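Nonribosomal peptide synthase (Streptomyces sp. MJ635-86F5, PDB 5JJP) adenylates aliphatic beta-amino acids, probably at the expense of ATP. Local coordinates at residues A331-M335 against A389-Y394; A336-T340 against T354-H359; I383-S387 against V406-L410. One frame throughout, in Å; residues are numbered along the deposited sequence.

Contact 1: residues A331-M335 against A389-Y394; sequences ATESM and ALFSGY
Ser334 meets Ala389 where the end of the YGATE loop, the A5 core motif of adenylation enzymes, packs against the chain that closes the A6 motif. The CA of Ser334 makes a C-H...O contact of 3.6 Å to Ala389 O. Leu390 takes a smaller part: its CD2 lies 4.2 Å from Ser334 CB. Phe391 meets Glu333 twice, through its backbone and its ring. Phe391 N donates to Glu333 O at 2.8 Å. The same residue offers its ring. Glu333 CG sits over the ring centre, 3.6 Å from the Phe391 centroid and 12° off the normal, which is a CH-pi contact. Phe419 meets the Phe391 ring edge-to-face. Gly393 joins strand 393-394 to Val198 of strand 196-200, and so ties this part of the chain to the three-stranded sheet. At Tyr394 the Phe391 ring covers one face, with CE2 over the ring centre, and Lys195 makes a cation-pi contact. The Glu333 chain bends at chi2 (86°), which swings its carboxylate past the Phe391 ring to the phenol end of Tyr394. The planes of the Glu333 carboxylate and the Tyr394 ring are 88° apart. Tyr394 OH donates to Glu333 OE2, which lies in the plane of the tyrosine ring, at a very short 2.5 Å.

Contact 2: residues A336-T340 against T354-H359; sequences AASVT and TIGYAH
Ser338 OG donates to Ile355 O at 2.7 Å, in the carbonyl plane and on a lone pair. Its chi1 of 78° sets OG between the backbone N and the carbonyl carbon, facing the 354-359 loop. Separately, Ser338 CB lies 3.2 Å from Tyr357 O. The contact joins the edge strand 338-341 of the six-stranded sheet to the loop that leads into strand 363-367. A backbone bond stands at the other end: His359 N donates to Ala337 O at 2.8 Å. Ala358 CA approaches the same oxygen, Ala337 O, at 3.1 Å in a C-H...O contact. Between the two ends, water 2 accepts from Val339 N and donates to Tyr357 O. Thr340 and Thr354 meet through their methyls, CG2 to CG2 at 4.0 Å, with the side chains crossing at about a right angle. Thr354 OG1 instead accepts from Gly356 N, an ST turn, and also bonds to Leu433 O. Ala337 and Ser338 both face Tyr329 in a classic beta bulge; Ile355 and Gly356 form another against Leu433. The His359 ring has CD2 3.3 Å from Ala337 O. His359 NE2 is buried with no partner in the model, which would be expected to disfavour a positive charge on the ring.

Contact 3: residues I383-S387 against V406-L410; sequences IYLRS and VPDPL
Arg386 grips Asp408 end-on with two nitrogens, one to each carboxylate oxygen. Arg386 NH1 bonds to Asp408 OD2 at 2.8 Å and Arg386 NH2 bonds to Asp408 OD1 at 2.8 Å, which makes a bidentate salt bridge. The two flat groups are not coplanar: their planes stand 68° apart. The carboxylate lies at the edge of the guanidinium, near its plane. The guanidinium nitrogens, by contrast, come at both oxygens from above the carboxylate plane. The arginine chain runs extended through chi2, then bends at chi3 (-53°), which turns its end toward the aspartate. Leu410 N reaches Asp408 OD1 from the opposite face at 3.1 Å, an Asx turn. OD1 is therefore held between two donors. Leu410 also sets its CD1 4.0 Å from Arg386 NH2. Two residues before the arginine on the same strand, Tyr384 makes the apolar half of the contact. Pro409 CG meets its ring obliquely, 4.0 Å from CD2 of Tyr384. Val406 CG2 is also oblique to the ring, 4.4 Å from Tyr384 CE2. Tyr367 stacks with Tyr384 and also touches Pro409 and Leu410. The contact links strand 381-386 with the end of strand 405-407 and the turn that follows it; both strands pair antiparallel with strand 417-427 in the same sheet. Arg386 NE has a long, weak ion pair with Glu363 as well. Asp408 is buried, so three N-H donors and the arginine charge would be expected to stabilise its ionised form.

How the contacts relate
The centres of contact 1 and contact 3 lie about 13 Å apart. Contact 2 has its centre about 16 Å from the centre of each. Residues 331-335 run directly into 336-340, and 354-359 comes before 389-394, so contact 2 is nested inside the loop that contact 1 closes. Contact 3 is tied to both through Leu385. Leu385 CD2 lies 3.6 Å from Ser334 OG, and Leu385 CD1 lies 4.0 Å from Ala337 CB. Ile383 CD1 adds a 3.9 Å contact with Ile355 CD1. In related adenylation enzymes the A5 loop of contact 1 borders the nucleotide site, and the same is probable here. Contact 3 is structural packing within the antiparallel sheet.

Contact 1: residues A331-M335 against A389-Y394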
# COMPACT_ATOMS: atom_id res chain seq x y z
N ALA A 331 2.11 7.72 6.63
CA ALA A 331 1.01 7.02 7.23
C ALA A 331 -0.04 6.56 6.24
O ALA A 331 -0.07 6.95 5.06
CB ALA A 331 0.37 7.91 8.28
N THR A 332 -0.95 5.75 6.75
CA THR A 332 -2.09 5.32 5.98
C THR A 332 -2.85 6.43 5.29
O THR A 332 -3.38 6.25 4.19
CB THR A 332 -3.05 4.57 6.88
OG1 THR A 332 -2.32 3.56 7.56
CG2 THR A 332 -4.18 3.94 6.05
N GLU A 333 -2.94 7.58 5.96
CA GLU A 333 -3.70 8.68 5.42
C GLU A 333 -3.19 9.17 4.10
O GLU A 333 -3.94 9.86 3.40
CB GLU A 333 -3.80 9.83 6.41
CG GLU A 333 -4.86 9.60 7.52
CD GLU A 333 -4.31 8.80 8.72
OE1 GLU A 333 -3.21 8.19 8.61
OE2 GLU A 333 -4.96 8.84 9.79
N SER A 334 -1.93 8.89 3.76
CA SER A 334 -1.42 9.25 2.42
C SER A 334 -0.70 8.09 1.71
O SER A 334 -0.13 8.27 0.62
CB SER A 334 -0.45 10.43 2.47
OG SER A 334 0.65 10.11 3.30
N MET A 335 -0.82 6.92 2.31
CA MET A 335 0.03 5.75 2.04
C MET A 335 1.45 5.96 2.45
O MET A 335 1.96 5.20 3.25
CB MET A 335 -0.07 5.26 0.59
CG MET A 335 0.72 3.97 0.39
SD MET A 335 0.13 2.97 -0.99
CE MET A 335 -1.10 1.91 -0.21
N ALA A 389 -2.13 12.95 -2.70
CA ALA A 389 -2.35 11.58 -2.23
C ALA A 389 -3.11 11.44 -0.92
O ALA A 389 -3.27 10.32 -0.42
CB ALA A 389 -1.02 10.89 -2.14
N LEU A 390 -3.68 12.49 -0.41
CA LEU A 390 -4.43 12.41 0.84
C LEU A 390 -5.73 11.64 0.74
O LEU A 390 -6.45 11.69 -0.28
CB LEU A 390 -4.71 13.80 1.39
CG LEU A 390 -3.44 14.60 1.74
CD1 LEU A 390 -3.75 16.04 2.04
CD2 LEU A 390 -2.70 13.98 2.90
N PHE A 391 -5.99 10.89 1.83
CA PHE A 391 -7.27 10.25 2.09
C PHE A 391 -8.41 11.26 2.00
O PHE A 391 -8.17 12.48 2.02
CB PHE A 391 -7.26 9.52 3.44
CG PHE A 391 -7.40 10.41 4.64
CD1 PHE A 391 -6.53 11.49 4.87
CD2 PHE A 391 -8.41 10.19 5.57
CE1 PHE A 391 -6.66 12.30 6.00
CE2 PHE A 391 -8.54 11.00 6.69
CZ PHE A 391 -7.70 12.05 6.88
N SER A 392 -9.62 10.77 1.77
CA SER A 392 -10.79 11.64 1.59
C SER A 392 -11.46 11.99 2.91
O SER A 392 -12.22 12.94 2.97
CB SER A 392 -11.83 10.98 0.70
OG SER A 392 -11.22 10.73 -0.56
N GLY A 393 -11.22 11.16 3.92
CA GLY A 393 -11.77 11.39 5.23
C GLY A 393 -11.80 10.12 6.01
O GLY A 393 -11.46 9.05 5.49
N TYR A 394 -12.25 10.22 7.24
CA TYR A 394 -12.46 9.04 8.06
C TYR A 394 -13.92 8.63 7.94
O TYR A 394 -14.82 9.47 8.01
CB TYR A 394 -12.15 9.37 9.50
CG TYR A 394 -10.70 9.70 9.77
CD1 TYR A 394 -9.72 8.71 9.67
CD2 TYR A 394 -10.31 10.99 10.15
CE1 TYR A 394 -8.38 8.98 9.93
CE2 TYR A 394 -8.98 11.28 10.38
CZ TYR A 394 -8.01 10.28 10.26
OH TYR A 394 -6.66 10.52 10.50
O HOH W 1 -2.35 7.52 -1.05

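Contact 2: residues A336-T340 against T354-H359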
# COMPACT_ATOMS: atom_id res chain seq x y z
N ALA A 336 2.09 7.01 1.93
CA ALA A 336 3.41 7.45 2.37
C ALA A 336 3.56 8.90 1.98
O ALA A 336 2.68 9.46 1.32
CB ALA A 336 4.54 6.63 1.76
N ALA A 337 4.65 9.53 2.43
CA ALA A 337 4.83 10.97 2.30
C ALA A 337 6.23 11.33 1.80
O ALA A 337 6.41 12.34 1.14
CB ALA A 337 4.52 11.67 3.64
N SER A 338 7.24 10.56 2.18
CA SER A 338 8.60 10.86 1.76
C SER A 338 9.42 9.61 1.66
O SER A 338 9.19 8.64 2.37
CB SER A 338 9.31 11.82 2.72
OG SER A 338 9.75 11.13 3.88
N VAL A 339 10.42 9.68 0.79
CA VAL A 339 11.33 8.57 0.58
C VAL A 339 12.74 9.11 0.48
O VAL A 339 12.99 10.03 -0.24
CB VAL A 339 10.97 7.72 -0.66
CG1 VAL A 339 11.06 8.54 -1.93
CG2 VAL A 339 11.89 6.50 -0.74
N THR A 340 13.64 8.48 1.20
CA THR A 340 14.95 9.03 1.46
C THR A 340 16.00 7.93 1.27
O THR A 340 15.81 6.81 1.73
CB THR A 340 14.97 9.54 2.91
OG1 THR A 340 14.14 10.69 3.00
CG2 THR A 340 16.33 9.89 3.35
N THR A 354 17.29 11.39 8.65
CA THR A 354 16.33 12.35 8.15
C THR A 354 15.14 11.68 7.45
O THR A 354 15.27 10.57 6.89
CB THR A 354 16.98 13.38 7.20
OG1 THR A 354 16.04 14.41 6.91
CG2 THR A 354 17.48 12.75 5.87
N ILE A 355 13.99 12.36 7.44
CA ILE A 355 12.88 11.94 6.60
C ILE A 355 12.78 12.82 5.36
O ILE A 355 11.86 12.68 4.55
CB ILE A 355 11.54 11.88 7.38
CG1 ILE A 355 11.18 13.23 7.99
CG2 ILE A 355 11.62 10.84 8.49
CD1 ILE A 355 9.81 13.30 8.64
N GLY A 356 13.71 13.75 5.20
CA GLY A 356 13.93 14.39 3.93
C GLY A 356 12.85 15.35 3.53
O GLY A 356 12.35 16.08 4.38
N TYR A 357 12.55 15.38 2.24
CA TYR A 357 11.47 16.20 1.68
C TYR A 357 10.35 15.30 1.23
O TYR A 357 10.60 14.16 0.88
CB TYR A 357 11.93 16.96 0.43
CG TYR A 357 13.17 17.83 0.60
CD1 TYR A 357 13.09 19.05 1.26
CD2 TYR A 357 14.39 17.45 0.06
CE1 TYR A 357 14.19 19.86 1.41
CE2 TYR A 357 15.51 18.25 0.18
CZ TYR A 357 15.41 19.45 0.87
OH TYR A 357 16.51 20.27 1.02
N ALA A 358 9.12 15.79 1.26
CA ALA A 358 8.00 15.02 0.73
C ALA A 358 8.33 14.48 -0.66
O ALA A 358 9.16 15.03 -1.33
CB ALA A 358 6.76 15.86 0.68
N HIS A 359 7.68 13.40 -1.07
CA HIS A 359 7.97 12.79 -2.40
C HIS A 359 7.50 13.71 -3.48
O HIS A 359 6.74 14.66 -3.22
CB HIS A 359 7.28 11.43 -2.59
CG HIS A 359 5.78 11.49 -2.52
ND1 HIS A 359 5.01 11.94 -3.57
CD2 HIS A 359 4.92 11.13 -1.55
CE1 HIS A 359 3.73 11.86 -3.24
NE2 HIS A 359 3.65 11.36 -2.02
O HOH W 2 10.80 12.02 -0.80

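Contact 3: residues I383-S387 against V406-L410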
# COMPACT_ATOMS: atom_id res chain seq x y z
N ILE A 383 4.08 18.18 11.73
CA ILE A 383 4.16 18.08 10.25
C ILE A 383 2.76 18.19 9.67
O ILE A 383 1.88 17.47 10.09
CB ILE A 383 4.78 16.77 9.73
CG1 ILE A 383 6.21 16.60 10.23
CG2 ILE A 383 4.80 16.74 8.21
CD1 ILE A 383 6.72 15.17 10.10
N TYR A 384 2.58 19.18 8.78
CA TYR A 384 1.42 19.31 7.89
C TYR A 384 1.82 18.88 6.47
O TYR A 384 2.81 19.36 5.93
CB TYR A 384 0.91 20.74 7.80
CG TYR A 384 0.19 21.28 9.03
CD1 TYR A 384 0.56 20.90 10.33
CD2 TYR A 384 -0.80 22.24 8.90
CE1 TYR A 384 -0.07 21.44 11.45
CE2 TYR A 384 -1.45 22.79 10.00
CZ TYR A 384 -1.08 22.41 11.27
OH TYR A 384 -1.71 22.93 12.36
N LEU A 385 1.04 17.93 5.89
CA LEU A 385 1.33 17.37 4.56
C LEU A 385 0.36 17.93 3.52
O LEU A 385 -0.85 17.82 3.64
CB LEU A 385 1.28 15.88 4.63
CG LEU A 385 1.47 15.09 3.34
CD1 LEU A 385 2.87 15.15 2.77
CD2 LEU A 385 1.11 13.66 3.66
N ARG A 386 0.93 18.56 2.50
CA ARG A 386 0.23 19.07 1.38
C ARG A 386 0.50 18.05 0.25
O ARG A 386 1.63 17.90 -0.20
CB ARG A 386 0.79 20.44 1.02
CG ARG A 386 0.13 21.13 -0.15
CD ARG A 386 0.86 22.40 -0.52
NE ARG A 386 1.02 23.29 0.64
CZ ARG A 386 0.11 24.21 0.99
NH1 ARG A 386 -1.02 24.37 0.32
NH2 ARG A 386 0.36 24.98 2.02
N SER A 387 -0.54 17.40 -0.25
CA SER A 387 -0.35 16.36 -1.23
C SER A 387 -1.63 15.95 -1.94
O SER A 387 -2.66 15.78 -1.29
CB SER A 387 0.21 15.12 -0.51
OG SER A 387 0.22 13.97 -1.35
N VAL A 406 -7.46 20.11 7.15
CA VAL A 406 -7.73 21.48 7.48
C VAL A 406 -7.42 22.45 6.36
O VAL A 406 -6.58 22.17 5.49
CB VAL A 406 -7.00 21.89 8.74
CG1 VAL A 406 -7.24 20.89 9.84
CG2 VAL A 406 -5.52 22.03 8.48
N PRO A 407 -8.10 23.60 6.37
CA PRO A 407 -7.79 24.63 5.37
C PRO A 407 -6.31 24.97 5.39
O PRO A 407 -5.70 25.05 6.46
CB PRO A 407 -8.60 25.84 5.85
CG PRO A 407 -9.75 25.25 6.59
CD PRO A 407 -9.13 24.08 7.32
N ASP A 408 -5.72 25.10 4.20
CA ASP A 408 -4.33 25.49 4.07
C ASP A 408 -4.04 26.68 4.98
O ASP A 408 -4.57 27.76 4.79
CB ASP A 408 -4.10 25.86 2.62
CG ASP A 408 -2.69 26.28 2.32
OD1 ASP A 408 -1.81 26.25 3.20
OD2 ASP A 408 -2.45 26.63 1.16
N PRO A 409 -3.17 26.49 5.99
CA PRO A 409 -2.95 27.60 6.92
C PRO A 409 -2.30 28.83 6.27
O PRO A 409 -2.48 29.94 6.75
CB PRO A 409 -2.05 26.99 7.98
CG PRO A 409 -1.38 25.84 7.29
CD PRO A 409 -2.41 25.30 6.36
N LEU A 410 -1.58 28.64 5.16
CA LEU A 410 -0.98 29.74 4.47
C LEU A 410 -1.94 30.44 3.53
O LEU A 410 -1.68 31.56 3.09
CB LEU A 410 0.20 29.28 3.64
CG LEU A 410 1.24 28.53 4.43
CD1 LEU A 410 2.40 28.13 3.52
CD2 LEU A 410 1.70 29.37 5.60